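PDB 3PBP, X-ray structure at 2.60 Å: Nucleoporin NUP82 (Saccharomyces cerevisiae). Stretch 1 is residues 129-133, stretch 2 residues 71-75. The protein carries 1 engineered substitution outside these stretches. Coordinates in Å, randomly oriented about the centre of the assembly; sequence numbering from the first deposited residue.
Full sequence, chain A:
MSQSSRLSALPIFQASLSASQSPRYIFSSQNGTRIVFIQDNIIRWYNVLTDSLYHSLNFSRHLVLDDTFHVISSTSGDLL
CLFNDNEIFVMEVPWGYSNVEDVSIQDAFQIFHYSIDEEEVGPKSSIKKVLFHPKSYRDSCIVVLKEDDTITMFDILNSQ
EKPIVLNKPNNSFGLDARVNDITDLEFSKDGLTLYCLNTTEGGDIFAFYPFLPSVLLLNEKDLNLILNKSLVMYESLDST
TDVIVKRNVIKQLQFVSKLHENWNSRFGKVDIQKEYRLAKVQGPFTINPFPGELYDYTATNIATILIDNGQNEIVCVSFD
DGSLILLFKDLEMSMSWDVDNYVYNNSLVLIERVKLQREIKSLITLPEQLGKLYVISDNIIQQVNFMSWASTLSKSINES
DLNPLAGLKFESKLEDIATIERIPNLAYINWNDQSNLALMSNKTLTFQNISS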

# COMPACT_ATOMS: atom_id res chain seq x y z
N LYS A 129 6.67 8.23 -3.92
CA LYS A 129 5.41 8.29 -4.65
C LYS A 129 4.34 9.06 -3.89
O LYS A 129 4.33 9.09 -2.66
CB LYS A 129 4.91 6.88 -4.95
CG LYS A 129 3.78 6.88 -5.94
CD LYS A 129 3.28 5.49 -6.27
CE LYS A 129 2.26 5.57 -7.41
NZ LYS A 129 1.74 4.26 -7.89
N VAL A 130 3.43 9.69 -4.65
CA VAL A 130 2.32 10.47 -4.10
C VAL A 130 1.01 10.11 -4.78
O VAL A 130 0.95 9.94 -5.98
CB VAL A 130 2.54 11.98 -4.27
CG1 VAL A 130 1.33 12.75 -3.74
CG2 VAL A 130 3.80 12.39 -3.54
N LEU A 131 -0.05 10.02 -3.99
CA LEU A 131 -1.38 9.69 -4.51
C LEU A 131 -2.44 10.50 -3.80
O LEU A 131 -2.33 10.76 -2.60
CB LEU A 131 -1.72 8.22 -4.24
CG LEU A 131 -0.93 7.12 -4.92
CD1 LEU A 131 -1.40 5.79 -4.38
CD2 LEU A 131 -1.15 7.22 -6.41
N PHE A 132 -3.48 10.90 -4.53
CA PHE A 132 -4.59 11.60 -3.88
C PHE A 132 -5.43 10.50 -3.21
O PHE A 132 -5.51 9.38 -3.73
CB PHE A 132 -5.47 12.28 -4.91
CG PHE A 132 -5.03 13.65 -5.27
CD1 PHE A 132 -5.12 14.69 -4.34
CD2 PHE A 132 -4.55 13.91 -6.55
CE1 PHE A 132 -4.71 15.98 -4.69
CE2 PHE A 132 -4.14 15.20 -6.90
CZ PHE A 132 -4.22 16.24 -5.97
N HIS A 133 -6.04 10.78 -2.07
CA HIS A 133 -6.88 9.77 -1.46
C HIS A 133 -8.14 9.82 -2.31
O HIS A 133 -8.76 10.87 -2.45
CB HIS A 133 -7.16 10.10 0.01
CG HIS A 133 -7.80 8.96 0.76
ND1 HIS A 133 -9.07 8.51 0.49
CD2 HIS A 133 -7.32 8.19 1.76
CE1 HIS A 133 -9.36 7.51 1.30
NE2 HIS A 133 -8.32 7.29 2.08
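Stretch 2 71-75: VISST

This is a small, side-chain-mediated packing contact between two nearly parallel strands, built mainly from Ile72 and Ser74 of stretch 2 set against Phe132 of stretch 1, with no hydrogen bond between the two stretches.

Stretch 2 is extended. Residues Val71 to Ser73 are the last part of a strand that begins earlier in the chain, with phi/psi values of -136/133, -127/162 and -120/147. Ser74 keeps an extended backbone at -73/149 but lies outside the strand. Thr75 breaks the pattern at -57/-36, so the chain turns there. Stretch 1 is likewise a strand from Lys129 to Phe132, followed by His133 in a loop.

The two strands run in the same direction. Their N-to-C axes make an angle of 15°, with a signed crossing angle of -15°. The axes come no closer than 7.8 Å. That is too far for backbone pairing as neighbours in a sheet, and the gap is bridged by side chains instead. In the register, Leu131 CA lies 7.7 Å from Ile72 CA. The chains are nearer further on, where Phe132 CA and Ser74 CA are 6.2 Å apart; stretch 1 has moved on by one residue and stretch 2 by two. The contact buries 226 Å² in all, both sides summed.

Ile72 is the main residue on the stretch 2 side. Its CA-to-CB bond points toward stretch 1. With chi1 in p and chi2 in t, the side chain extends to the backbone of the other strand. Ile72 CD1 lies 3.3 Å from Val130 O and 3.9 Å from Leu131 CA. The same methyl, Ile72 CD1, is 4.4 Å from Val130 CG1 and 4.2 Å from Phe132 CD2. These last two are apolar contacts, and they set the tip of Ile72 against both the Val130 and Phe132 side chains. Both of those residues also direct their CA-to-CB bonds toward stretch 2, as expected for alternate positions of a strand. The CA-to-CB bond of Leu131, between them in sequence, points away.

Phe132 is the main residue on the stretch 1 side. Its chi1 is -88°, and its ring packs against the backbone from Ile72 to Ser74. Phe132 CE2 is 3.5 Å from Ser74 N and 3.8 Å from Ser73 C. Ile72 O lies at the ring edge, near the ring plane, 4.1 Å from Phe132 CE2. Ser74 CB covers one face. Ser74 CB sits 4.0 Å from the centroid of the Phe132 ring and 18° off the ring normal, a CH-pi arrangement. The closest side-chain atoms of this pair are Ser74 CB and Phe132 CD2, at 3.8 Å.

Ser73 contributes little: its CA-to-CB bond points away from stretch 1. Its hydroxyl is used within stretch 2: Ser73 OG donates a hydrogen bond to Ser74 O at 2.9 Å. Val71 and Thr75 make no contact with stretch 1, and neither Lys129 nor His133 touches stretch 2. The packing is therefore confined to the middle of both segments.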

# COMPACT_ATOMS: atom_id res chain seq x y z
N VAL A 71 3.68 14.58 -12.09
CA VAL A 71 2.48 15.36 -11.80
C VAL A 71 1.26 14.45 -11.98
O VAL A 71 1.16 13.71 -12.97
CB VAL A 71 2.33 16.64 -12.68
CG1 VAL A 71 3.66 17.34 -12.85
CG2 VAL A 71 1.75 16.31 -14.00
N ILE A 72 0.35 14.48 -11.01
CA ILE A 72 -0.84 13.66 -11.10
C ILE A 72 -2.04 14.55 -10.90
O ILE A 72 -1.93 15.65 -10.38
CB ILE A 72 -0.86 12.55 -10.03
CG1 ILE A 72 -0.72 13.17 -8.64
CG2 ILE A 72 0.28 11.58 -10.27
CD1 ILE A 72 -0.84 12.19 -7.52
N SER A 73 -3.20 14.06 -11.31
CA SER A 73 -4.44 14.82 -11.19
C SER A 73 -5.45 14.09 -10.34
O SER A 73 -5.48 12.86 -10.32
CB SER A 73 -5.03 15.05 -12.59
OG SER A 73 -6.38 15.46 -12.52
N SER A 74 -6.27 14.83 -9.61
CA SER A 74 -7.30 14.18 -8.82
C SER A 74 -8.33 13.71 -9.86
O SER A 74 -8.50 14.34 -10.90
CB SER A 74 -7.92 15.17 -7.84
OG SER A 74 -8.62 16.18 -8.53
N THR A 75 -9.02 12.61 -9.58
CA THR A 75 -10.01 12.10 -10.53
C THR A 75 -11.08 13.14 -10.84
O THR A 75 -11.58 13.20 -11.97
CB THR A 75 -10.67 10.83 -9.99
OG1 THR A 75 -9.69 9.78 -9.95
CG2 THR A 75 -11.81 10.38 -10.89